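Local atomic coordinates of putative transcriptional regulator (Bacillus cytotoxicus NVH 391-98, PDB entry 3K4H), a protein that binds glucose units of a glycan in its interdomain cleft and probably regulates transcription as a LacI-type sugar-responsive factor. Residues L76-N81 against F95-K100. Residues are numbered along the deposited sequence; the frame is centred on the assembly and turned at random.
With GLC (alpha-D-glucopyranose), chain C.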
ATOM      1  N   LEU A  76      -1.724  -2.133 -18.725  1.00 47.54           N
ATOM      2  CA  LEU A  76      -0.806  -1.050 -18.339  1.00 48.61           C
ATOM      3  C   LEU A  76      -1.521   0.133 -17.721  1.00 50.81           C
ATOM      4  O   LEU A  76      -0.954   1.219 -17.567  1.00 51.39           O
ATOM      5  CB  LEU A  76       0.027  -0.581 -19.520  1.00 47.95           C
ATOM      6  CG  LEU A  76       1.209  -1.458 -19.894  1.00 45.00           C
ATOM      7  CD1 LEU A  76       1.634  -2.157 -18.659  1.00 48.44           C
ATOM      8  CD2 LEU A  76       0.837  -2.488 -20.943  1.00 48.13           C
ATOM      9  N   TYR A  77      -2.774  -0.082 -17.371  1.00 52.35           N
ATOM     10  CA  TYR A  77      -3.602   0.985 -16.885  1.00 54.69           C
ATOM     11  C   TYR A  77      -4.724   0.393 -16.017  1.00 56.61           C
ATOM     12  O   TYR A  77      -4.911  -0.834 -16.006  1.00 57.10           O
ATOM     13  CB  TYR A  77      -4.188   1.749 -18.060  1.00 54.43           C
ATOM     14  CG  TYR A  77      -5.268   0.985 -18.756  1.00 52.23           C
ATOM     15  CD1 TYR A  77      -4.957  -0.021 -19.660  1.00 54.33           C
ATOM     16  CD2 TYR A  77      -6.602   1.253 -18.493  1.00 54.47           C
ATOM     17  CE1 TYR A  77      -5.949  -0.731 -20.302  1.00 52.48           C
ATOM     18  CE2 TYR A  77      -7.611   0.550 -19.126  1.00 52.52           C
ATOM     19  CZ  TYR A  77      -7.278  -0.443 -20.033  1.00 54.42           C
ATOM     20  OH  TYR A  77      -8.266  -1.154 -20.659  1.00 52.08           O
ATOM     21  N   SER A  78      -5.443   1.267 -15.299  1.00 56.78           N
ATOM     22  CA  SER A  78      -6.567   0.863 -14.492  1.00 57.22           C
ATOM     23  C   SER A  78      -7.702   1.853 -14.534  1.00 58.78           C
ATOM     24  O   SER A  78      -7.672   2.910 -13.899  1.00 58.09           O
ATOM     25  CB  SER A  78      -6.160   0.620 -13.061  1.00 56.88           C
ATOM     26  OG  SER A  78      -7.321   0.409 -12.289  1.00 46.55           O
ATOM     27  N   ARG A  79      -8.723   1.460 -15.284  1.00 61.06           N
ATOM     28  CA  ARG A  79      -9.881   2.272 -15.527  1.00 62.31           C
ATOM     29  C   ARG A  79     -11.059   1.616 -14.869  1.00 63.47           C
ATOM     30  O   ARG A  79     -11.137   0.400 -14.802  1.00 63.33           O
ATOM     31  CB  ARG A  79     -10.144   2.358 -17.026  1.00 63.03           C
ATOM     32  CG  ARG A  79     -11.110   3.464 -17.384  1.00 72.82           C
ATOM     33  CD  ARG A  79     -11.466   3.442 -18.833  1.00 64.54           C
ATOM     34  NE  ARG A  79     -10.332   3.805 -19.679  1.00 72.99           N
ATOM     35  CZ  ARG A  79      -9.777   3.000 -20.587  1.00 65.59           C
ATOM     36  NH1 ARG A  79     -10.245   1.763 -20.796  1.00 72.75           N
ATOM     37  NH2 ARG A  79      -8.745   3.450 -21.294  1.00 73.25           N
ATOM     38  N   GLU A  80     -11.972   2.456 -14.394  1.00 65.24           N
ATOM     39  CA  GLU A  80     -13.262   2.070 -13.837  1.00 66.05           C
ATOM     40  C   GLU A  80     -14.198   1.519 -14.940  1.00 65.40           C
ATOM     41  O   GLU A  80     -14.338   2.144 -16.006  1.00 65.03           O
ATOM     42  CB  GLU A  80     -13.871   3.319 -13.198  1.00 67.04           C
ATOM     43  CG  GLU A  80     -14.901   3.064 -12.105  1.00 96.97           C
ATOM     44  CD  GLU A  80     -15.757   4.295 -11.811  1.00 68.87           C
ATOM     45  OE1 GLU A  80     -15.315   5.418 -12.161  1.00 96.97           O
ATOM     46  OE2 GLU A  80     -16.871   4.134 -11.245  1.00 96.93           O
ATOM     47  N   ASN A  81     -14.839   0.368 -14.679  1.00 64.86           N
ATOM     48  CA  ASN A  81     -15.726  -0.300 -15.666  1.00 64.28           C
ATOM     49  C   ASN A  81     -14.975  -0.661 -16.937  1.00 62.45           C
ATOM     50  O   ASN A  81     -15.458  -0.457 -18.065  1.00 63.29           O
ATOM     51  CB  ASN A  81     -16.928   0.577 -16.075  1.00 65.31           C
ATOM     52  CG  ASN A  81     -17.923   0.787 -14.958  1.00 86.21           C
ATOM     53  OD1 ASN A  81     -17.918   0.070 -13.947  1.00 65.92           O
ATOM     54  ND2 ASN A  81     -18.796   1.785 -15.136  1.00 65.85           N
ATOM     55  N   PHE A  95      -4.458 -12.548 -15.986  1.00 42.98           N
ATOM     56  CA  PHE A  95      -4.011 -11.184 -16.216  1.00 41.85           C
ATOM     57  C   PHE A  95      -3.575 -10.468 -14.945  1.00 42.38           C
ATOM     58  O   PHE A  95      -3.883 -10.888 -13.832  1.00 41.43           O
ATOM     59  CB  PHE A  95      -5.102 -10.379 -16.895  1.00 40.71           C
ATOM     60  CG  PHE A  95      -6.191  -9.947 -15.961  1.00 43.11           C
ATOM     61  CD1 PHE A  95      -7.298 -10.769 -15.733  1.00 40.20           C
ATOM     62  CD2 PHE A  95      -6.114  -8.716 -15.306  1.00 40.06           C
ATOM     63  CE1 PHE A  95      -8.297 -10.378 -14.868  1.00 42.34           C
ATOM     64  CE2 PHE A  95      -7.112  -8.317 -14.444  1.00 42.82           C
ATOM     65  CZ  PHE A  95      -8.210  -9.155 -14.217  1.00 40.08           C
ATOM     66  N   VAL A  96      -2.889  -9.340 -15.135  1.00 43.62           N
ATOM     67  CA  VAL A  96      -2.337  -8.560 -14.025  1.00 43.57           C
ATOM     68  C   VAL A  96      -2.526  -7.071 -14.292  1.00 42.88           C
ATOM     69  O   VAL A  96      -2.386  -6.632 -15.442  1.00 43.90           O
ATOM     70  CB  VAL A  96      -0.827  -8.866 -13.872  1.00 43.77           C
ATOM     71  CG1 VAL A  96      -0.102  -7.690 -13.252  1.00 41.56           C
ATOM     72  CG2 VAL A  96      -0.610 -10.119 -13.051  1.00 39.82           C
ATOM     73  N   LEU A  97      -2.832  -6.302 -13.251  1.00 41.50           N
ATOM     74  CA  LEU A  97      -2.943  -4.836 -13.379  1.00 41.58           C
ATOM     75  C   LEU A  97      -1.672  -4.063 -13.022  1.00 41.08           C
ATOM     76  O   LEU A  97      -0.922  -4.471 -12.118  1.00 40.61           O
ATOM     77  CB  LEU A  97      -4.072  -4.284 -12.508  1.00 42.07           C
ATOM     78  CG  LEU A  97      -5.506  -4.129 -12.997  1.00 48.58           C
ATOM     79  CD1 LEU A  97      -6.265  -3.206 -12.085  1.00 42.55           C
ATOM     80  CD2 LEU A  97      -5.490  -3.508 -14.340  1.00 43.27           C
ATOM     81  N   ILE A  98      -1.440  -2.942 -13.713  1.00 40.73           N
ATOM     82  CA  ILE A  98      -0.509  -1.913 -13.208  1.00 40.87           C
ATOM     83  C   ILE A  98      -1.389  -0.747 -12.770  1.00 41.33           C
ATOM     84  O   ILE A  98      -1.799   0.063 -13.587  1.00 41.92           O
ATOM     85  CB  ILE A  98       0.566  -1.457 -14.266  1.00 40.73           C
ATOM     86  CG1 ILE A  98       1.352  -2.654 -14.852  1.00 28.10           C
ATOM     87  CG2 ILE A  98       1.503  -0.374 -13.674  1.00 27.94           C
ATOM     88  CD1 ILE A  98       2.795  -2.317 -15.298  1.00 39.76           C
ATOM     89  N   GLY A  99      -1.719  -0.694 -11.492  1.00 42.56           N
ATOM     90  CA  GLY A  99      -2.726   0.243 -10.956  1.00 44.93           C
ATOM     91  C   GLY A  99      -3.739  -0.470 -10.066  1.00 47.91           C
ATOM     92  O   GLY A  99      -3.991  -1.664 -10.229  1.00 48.18           O
ATOM     93  N   LYS A 100      -4.311   0.255  -9.108  1.00 50.07           N
ATOM     94  CA  LYS A 100      -5.378  -0.257  -8.261  1.00 51.43           C
ATOM     95  C   LYS A 100      -6.636  -0.561  -9.076  1.00 53.94           C
ATOM     96  O   LYS A 100      -7.016   0.214  -9.955  1.00 53.51           O
ATOM     97  CB  LYS A 100      -5.715   0.791  -7.236  1.00 51.40           C
ATOM     98  CG  LYS A 100      -6.105   0.267  -5.899  1.00 70.47           C
ATOM     99  CD  LYS A 100      -6.179   1.408  -4.893  1.00 52.89           C
ATOM    100  CE  LYS A 100      -7.390   2.278  -5.138  1.00 70.42           C
ATOM    101  NZ  LYS A 100      -7.437   3.326  -4.107  1.00 54.31           N
TER
HETATM  102  C1  GLC C   2       0.387   3.835 -14.499  0.80 64.38           C
HETATM  103  C2  GLC C   2      -0.820   2.921 -14.528  0.80 67.12           C
HETATM  104  C3  GLC C   2      -1.642   3.244 -13.292  0.80 63.80           C
HETATM  105  C4  GLC C   2      -0.807   3.033 -12.015  0.80 66.70           C
HETATM  106  C5  GLC C   2       0.493   3.799 -12.097  0.80 63.54           C
HETATM  107  C6  GLC C   2       1.351   3.429 -10.912  0.80 66.30           C
HETATM  108  O2  GLC C   2      -1.564   3.194 -15.694  0.80 64.29           O
HETATM  109  O3  GLC C   2      -2.825   2.482 -13.376  0.80 67.39           O
HETATM  110  O4  GLC C   2      -1.411   3.612 -10.903  0.80 62.79           O
HETATM  111  O5  GLC C   2       1.157   3.563 -13.334  0.80 67.28           O
HETATM  112  O6  GLC C   2       1.381   4.564 -10.088  0.80 63.06           O
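L76 and I98 lie side by side and point the same way, with L76 CD1 3.6 Å from I98 CD1. In both residues the first torsion sets CG, or CG1, anti to the carbonyl carbon (chi1 -79° and -54°), beside the backbone N; chi2 then places L76 CD1 against I98 CD1. The backbone carbonyls beside this apolar pair face a glucose: its O2 donates to L76 O at 2.8 Å and its O3 to I98 O at 2.6 Å, so adjacent hydroxyls of one sugar span both segments. The CG2 branch of I98 reaches the ring atoms O5 and C2. G99, with its positive phi (131°), brings its CA to 3.3 Å from sugar O3.

S78 points toward the second segment. Its OG, anti to the backbone N, donates to K100 O; the modelled OG to O distance of 2.4 Å is doubtfully short. The two methyls of L97 divide between S78 and Y77: CD1 is 3.8 Å from S78 OG, CD2 3.2 Å from Y77 O. K100 NZ forms a salt bridge with D148.

Segment 76-81 leaves strand 72-75 toward helix 83-90; 95-100 comprises strand 95-98, its parallel neighbour, and the turn after it. At these C-terminal strand ends L76, Y77, S78, I98 and G99 line the sugar pocket, as in periplasmic binding protein-like folds. Helix 27-41 packs on L76 and I98 through V31, helix 83-90 meets Y77 through I84, and strand 110-112 borders L97 through Y110.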